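Local coordinates for mannan endo-1,4-beta-mannosidase (Mytilus edulis, PDB 2C0H), which hydrolyses internal beta-1,4-mannosidic linkages in mannans, galactomannans and glucomannans, cutting mannohexaose but leaving mannobiose and mannotriose intact, at residues N11-N15 with G16-F20; A301-S305 with E306-E310. The protein carries 3 engineered substitutions. One frame throughout, in Å; residues are numbered along the deposited sequence.

Interaction 1: N11-N15 with G16-F20; sequences NLNYN and GHHIF
Y14 and H17 exchange two backbone hydrogen bonds, Y14 N to H17 O (2.8 Å) and H17 N to Y14 O (3.0 Å), closing a two-residue type I' turn through N15 and G16 that makes strand 11-14 and the start of strand 17-25 an antiparallel beta hairpin. The second bond is the less regular of the pair, for H17 N sits above the plane of the Y14 carbonyl. N13 and H18 form the next, non-hydrogen-bonded pair, where N13 CA comes 3.1 Å from H17 O in a CA-H...O contact. On this face of the hairpin the carboxamide of N11 stacks on the imidazole of H18, their planes 17° apart and N11 ND2 over the ring centre, 3.8 Å above its plane. The H18 ring reaches back across the first strand because its chi1 of -174° points CG away from the backbone N, bringing L12 O to the ring edge. In the same plane a water bonds to H18 NE2 (3.0 Å), takes a hydrogen bond from L12 N and gives one to I19 O. On the other face L12, Y14 and I19 form a buried apolar patch, while H17 near the turn is exposed: I19 CD1 reaches L12 CB (3.9 Å) and I19 CG2 reaches Y14 CB (3.8 Å). Beyond CB, Y14 turns toward the C-terminal tail, where its hydroxyl bonds L353 O and its ring meets F351. On the polar face, the amide stack and the water bond would be expected to restrict rotation of the H18 ring.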
loop_
_atom_site.group_PDB
_atom_site.type_symbol
_atom_site.label_atom_id
_atom_site.label_comp_id
_atom_site.label_asym_id
_atom_site.label_seq_id
_atom_site.Cartn_x
_atom_site.Cartn_y
_atom_site.Cartn_z
ATOM N N ASN A 11 -7.982 6.630 -13.648
ATOM C CA ASN A 11 -8.042 7.835 -12.803
ATOM C C ASN A 11 -8.676 7.563 -11.424
ATOM O O ASN A 11 -9.573 6.721 -11.308
ATOM C CB ASN A 11 -8.915 8.908 -13.468
ATOM C CG ASN A 11 -8.200 9.694 -14.565
ATOM O OD1 ASN A 11 -6.997 9.557 -14.787
ATOM N ND2 ASN A 11 -8.963 10.545 -15.253
ATOM N N LEU A 12 -8.243 8.307 -10.405
ATOM C CA LEU A 12 -8.904 8.364 -9.094
ATOM C C LEU A 12 -9.793 9.614 -9.001
ATOM O O LEU A 12 -9.420 10.691 -9.477
ATOM C CB LEU A 12 -7.880 8.394 -7.947
ATOM C CG LEU A 12 -7.081 7.118 -7.685
ATOM C CD1 LEU A 12 -5.986 7.364 -6.660
ATOM C CD2 LEU A 12 -7.964 5.992 -7.208
ATOM N N ASN A 13 -10.975 9.469 -8.408
ATOM C CA ASN A 13 -11.904 10.577 -8.219
ATOM C C ASN A 13 -12.312 10.723 -6.738
ATOM O O ASN A 13 -12.288 9.735 -5.989
ATOM C CB ASN A 13 -13.177 10.362 -9.073
ATOM C CG ASN A 13 -12.892 10.218 -10.560
ATOM O OD1 ASN A 13 -13.395 9.300 -11.212
ATOM N ND2 ASN A 13 -12.072 11.104 -11.108
ATOM N N TYR A 14 -12.671 11.940 -6.330
ATOM C CA TYR A 14 -13.288 12.220 -5.020
ATOM C C TYR A 14 -14.559 13.069 -5.197
ATOM O O TYR A 14 -14.517 14.122 -5.808
ATOM C CB TYR A 14 -12.312 12.884 -4.019
ATOM C CG TYR A 14 -12.789 12.808 -2.572
ATOM C CD1 TYR A 14 -12.354 11.788 -1.730
ATOM C CD2 TYR A 14 -13.690 13.738 -2.058
ATOM C CE1 TYR A 14 -12.793 11.693 -0.419
ATOM C CE2 TYR A 14 -14.147 13.642 -0.731
ATOM C CZ TYR A 14 -13.682 12.612 0.074
ATOM O OH TYR A 14 -14.114 12.488 1.383
ATOM N N ASN A 15 -15.697 12.589 -4.681
ATOM C CA ASN A 15 -16.999 13.220 -4.941
ATOM C C ASN A 15 -17.202 13.502 -6.446
ATOM O O ASN A 15 -17.785 14.525 -6.832
ATOM C CB ASN A 15 -17.179 14.495 -4.102
ATOM C CG ASN A 15 -18.644 14.959 -4.035
ATOM O OD1 ASN A 15 -19.568 14.138 -3.976
ATOM N ND2 ASN A 15 -18.855 16.274 -4.033
ATOM N N GLY A 16 -16.697 12.589 -7.276
ATOM C CA GLY A 16 -16.860 12.651 -8.729
ATOM C C GLY A 16 -15.923 13.577 -9.479
ATOM O O GLY A 16 -16.078 13.786 -10.677
ATOM N N HIS A 17 -14.924 14.122 -8.788
ATOM C CA HIS A 17 -13.942 14.995 -9.432
ATOM C C HIS A 17 -12.574 14.334 -9.449
ATOM O O HIS A 17 -12.224 13.697 -8.477
ATOM C CB HIS A 17 -13.865 16.310 -8.675
ATOM C CG HIS A 17 -15.173 17.032 -8.611
ATOM N ND1 HIS A 17 -15.739 17.626 -9.715
ATOM C CD2 HIS A 17 -16.037 17.232 -7.590
ATOM C CE1 HIS A 17 -16.895 18.167 -9.376
ATOM N NE2 HIS A 17 -17.096 17.948 -8.090
ATOM N N HIS A 18 -11.817 14.505 -10.540
ATOM C CA HIS A 18 -10.459 13.934 -10.698
ATOM C C HIS A 18 -9.527 14.486 -9.611
ATOM O O HIS A 18 -9.459 15.701 -9.407
ATOM C CB HIS A 18 -9.931 14.250 -12.112
ATOM C CG HIS A 18 -8.620 13.619 -12.456
ATOM N ND1 HIS A 18 -7.808 14.106 -13.461
ATOM C CD2 HIS A 18 -7.988 12.529 -11.960
ATOM C CE1 HIS A 18 -6.731 13.351 -13.557
ATOM N NE2 HIS A 18 -6.814 12.385 -12.661
ATOM N N ILE A 19 -8.867 13.583 -8.887
ATOM C CA ILE A 19 -7.892 13.951 -7.830
ATOM C C ILE A 19 -6.556 13.219 -8.024
ATOM O O ILE A 19 -6.442 12.269 -8.790
ATOM C CB ILE A 19 -8.454 13.718 -6.396
ATOM C CG1 ILE A 19 -8.695 12.219 -6.119
ATOM C CG2 ILE A 19 -9.708 14.586 -6.170
ATOM C CD1 ILE A 19 -7.466 11.501 -5.568
ATOM N N PHE A 20 -5.544 13.692 -7.306
ATOM C CA PHE A 20 -4.239 13.066 -7.255
ATOM C C PHE A 20 -3.858 12.946 -5.791
ATOM O O PHE A 20 -4.005 13.935 -5.051
ATOM C CB PHE A 20 -3.225 13.980 -7.958
ATOM C CG PHE A 20 -1.821 13.434 -7.999
ATOM C CD1 PHE A 20 -1.388 12.579 -9.019
ATOM C CD2 PHE A 20 -0.908 13.824 -7.028
ATOM C CE1 PHE A 20 -0.071 12.103 -9.066
ATOM C CE2 PHE A 20 0.414 13.342 -7.063
ATOM C CZ PHE A 20 0.827 12.487 -8.068
HETATM O O HOH W 1 -6.040 10.160 -10.754
#

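Interaction 2: A301-S305 with E306-E310; sequences AGMSS and ESMFE
E306, in the first turn of helix 305-314, folds its side chain back over S304: the bend at chi2 (97°) brings OE1 to 3.5 Å from S304 CB. Its carboxylate is engaged further on, in a salt bridge from OE2 to R335 on helix 330-339. S307 follows with the capping bond, its backbone N donating to S304 OG at 3.0 Å. S304 can accept because its hydroxyl lies between its own backbone N and carbonyl carbon (chi1 68°), facing the start of the helix; S307 OG lies 3.2 Å from the same oxygen. S304 is thus the N-cap of a helix in the (beta/alpha)8 barrel of this family 5 glycoside hydrolase, reached by the loop that leaves strand 290-294, whose last residue is the probable nucleophile E294. M308 N donates to S304 O (3.0 Å), an i to i+4 bond of the helix's first turn, and the M308 side chain runs obliquely past that of M303, with CG 3.6 Å from M303 CB. The bend of M303 at chi3 sets its methyl CE beside S307 O and M308 CG. M308 itself leads on to F277 and F295, its side chain about 8 Å from that of Y265, a likely substrate-binding residue. F309 N then donates almost straight to S305 O (3.0 Å, 177°). That carbonyl oxygen also lies in the plane of the F309 ring, at its edge, 3.3 Å from CD2, while the ring packs edge-to-face with F295.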
loop_
_atom_site.group_PDB
_atom_site.type_symbol
_atom_site.label_atom_id
_atom_site.label_comp_id
_atom_site.label_asym_id
_atom_site.label_seq_id
_atom_site.Cartn_x
_atom_site.Cartn_y
_atom_site.Cartn_z
ATOM N N ALA A 301 18.316 9.373 -8.500
ATOM C CA ALA A 301 19.142 9.487 -9.710
ATOM C C ALA A 301 19.350 10.940 -10.136
ATOM O O ALA A 301 19.356 11.243 -11.324
ATOM C CB ALA A 301 18.524 8.683 -10.847
ATOM N N GLY A 302 19.517 11.832 -9.165
ATOM C CA GLY A 302 19.738 13.250 -9.441
ATOM C C GLY A 302 18.496 14.112 -9.607
ATOM O O GLY A 302 18.599 15.339 -9.725
ATOM N N MET A 303 17.309 13.505 -9.600
ATOM C CA MET A 303 16.062 14.268 -9.681
ATOM C C MET A 303 15.777 14.980 -8.337
ATOM O O MET A 303 15.965 14.377 -7.282
ATOM C CB MET A 303 14.875 13.333 -9.990
ATOM C CG MET A 303 14.926 12.575 -11.300
ATOM S SD MET A 303 13.461 11.487 -11.464
ATOM C CE MET A 303 12.217 12.652 -11.957
ATOM N N SER A 304 15.313 16.240 -8.365
ATOM C CA SER A 304 14.812 16.914 -7.159
ATOM C C SER A 304 13.471 16.313 -6.721
ATOM O O SER A 304 12.791 15.703 -7.555
ATOM C CB SER A 304 14.610 18.427 -7.383
ATOM O OG SER A 304 13.541 18.684 -8.292
ATOM N N SER A 305 13.116 16.481 -5.442
ATOM C CA SER A 305 11.779 16.076 -4.932
ATOM C C SER A 305 10.669 16.697 -5.773
ATOM O O SER A 305 9.696 16.036 -6.126
ATOM C CB SER A 305 11.578 16.427 -3.447
ATOM O OG SER A 305 12.406 15.639 -2.610
ATOM N N GLU A 306 10.814 17.975 -6.106
ATOM C CA GLU A 306 9.847 18.661 -6.962
ATOM C C GLU A 306 9.677 17.963 -8.322
ATOM O O GLU A 306 8.540 17.784 -8.793
ATOM C CB GLU A 306 10.285 20.115 -7.195
ATOM C CG GLU A 306 10.263 20.978 -5.974
ATOM C CD GLU A 306 11.619 21.101 -5.302
ATOM O OE1 GLU A 306 12.393 20.106 -5.304
ATOM O OE2 GLU A 306 11.894 22.200 -4.759
ATOM N N SER A 307 10.793 17.601 -8.966
ATOM C CA SER A 307 10.768 16.923 -10.277
ATOM C C SER A 307 10.122 15.550 -10.204
ATOM O O SER A 307 9.444 15.156 -11.142
ATOM C CB SER A 307 12.173 16.778 -10.853
ATOM O OG SER A 307 12.659 18.050 -11.316
ATOM N N MET A 308 10.327 14.852 -9.099
ATOM C CA MET A 308 9.750 13.516 -8.936
ATOM C C MET A 308 8.218 13.636 -8.757
ATOM O O MET A 308 7.458 12.907 -9.407
ATOM C CB MET A 308 10.422 12.789 -7.772
ATOM C CG MET A 308 11.926 12.543 -8.000
ATOM S SD MET A 308 12.795 11.716 -6.653
ATOM C CE MET A 308 12.575 10.033 -7.166
ATOM N N PHE A 309 7.755 14.545 -7.905
ATOM C CA PHE A 309 6.289 14.809 -7.764
ATOM C C PHE A 309 5.712 15.282 -9.113
ATOM O O PHE A 309 4.631 14.844 -9.528
ATOM C CB PHE A 309 5.996 15.808 -6.640
ATOM C CG PHE A 309 5.892 15.183 -5.272
ATOM C CD1 PHE A 309 4.669 14.752 -4.778
ATOM C CD2 PHE A 309 6.997 15.071 -4.463
ATOM C CE1 PHE A 309 4.563 14.180 -3.530
ATOM C CE2 PHE A 309 6.894 14.537 -3.179
ATOM C CZ PHE A 309 5.662 14.080 -2.715
ATOM N N GLU A 310 6.443 16.143 -9.819
ATOM C CA GLU A 310 5.992 16.624 -11.128
ATOM C C GLU A 310 5.837 15.519 -12.156
ATOM O O GLU A 310 4.857 15.516 -12.920
ATOM C CB GLU A 310 6.952 17.681 -11.687
ATOM C CG GLU A 310 6.468 18.352 -12.983
ATOM C CD GLU A 310 5.365 19.367 -12.771
ATOM O OE1 GLU A 310 5.010 19.647 -11.604
ATOM O OE2 GLU A 310 4.844 19.897 -13.784
#

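How the interactions relate
Both interactions are local, each formed within one unbroken run of chain, but they belong to different parts of the barrel. Interaction 1 is a hairpin leading into strand 17-25, which pairs with strand 319-322; interaction 2 begins helix 305-314, whose F309 packs on that same strand. L340 touches both F20 and F309, linking the two regions although their centres are 24 Å apart. The hairpin, away from the annotated sites, has an exposed turn, N15-H17, and buried L12, Y14 and I19; strand pairing, an amide-imidazole stack and a water mark it. Serine capping and methionine packing mark the helix start, where S305, M308 and F309 are buried and no touching residue is fully exposed, near the probable nucleophile E294 and the probable substrate-binding Y265.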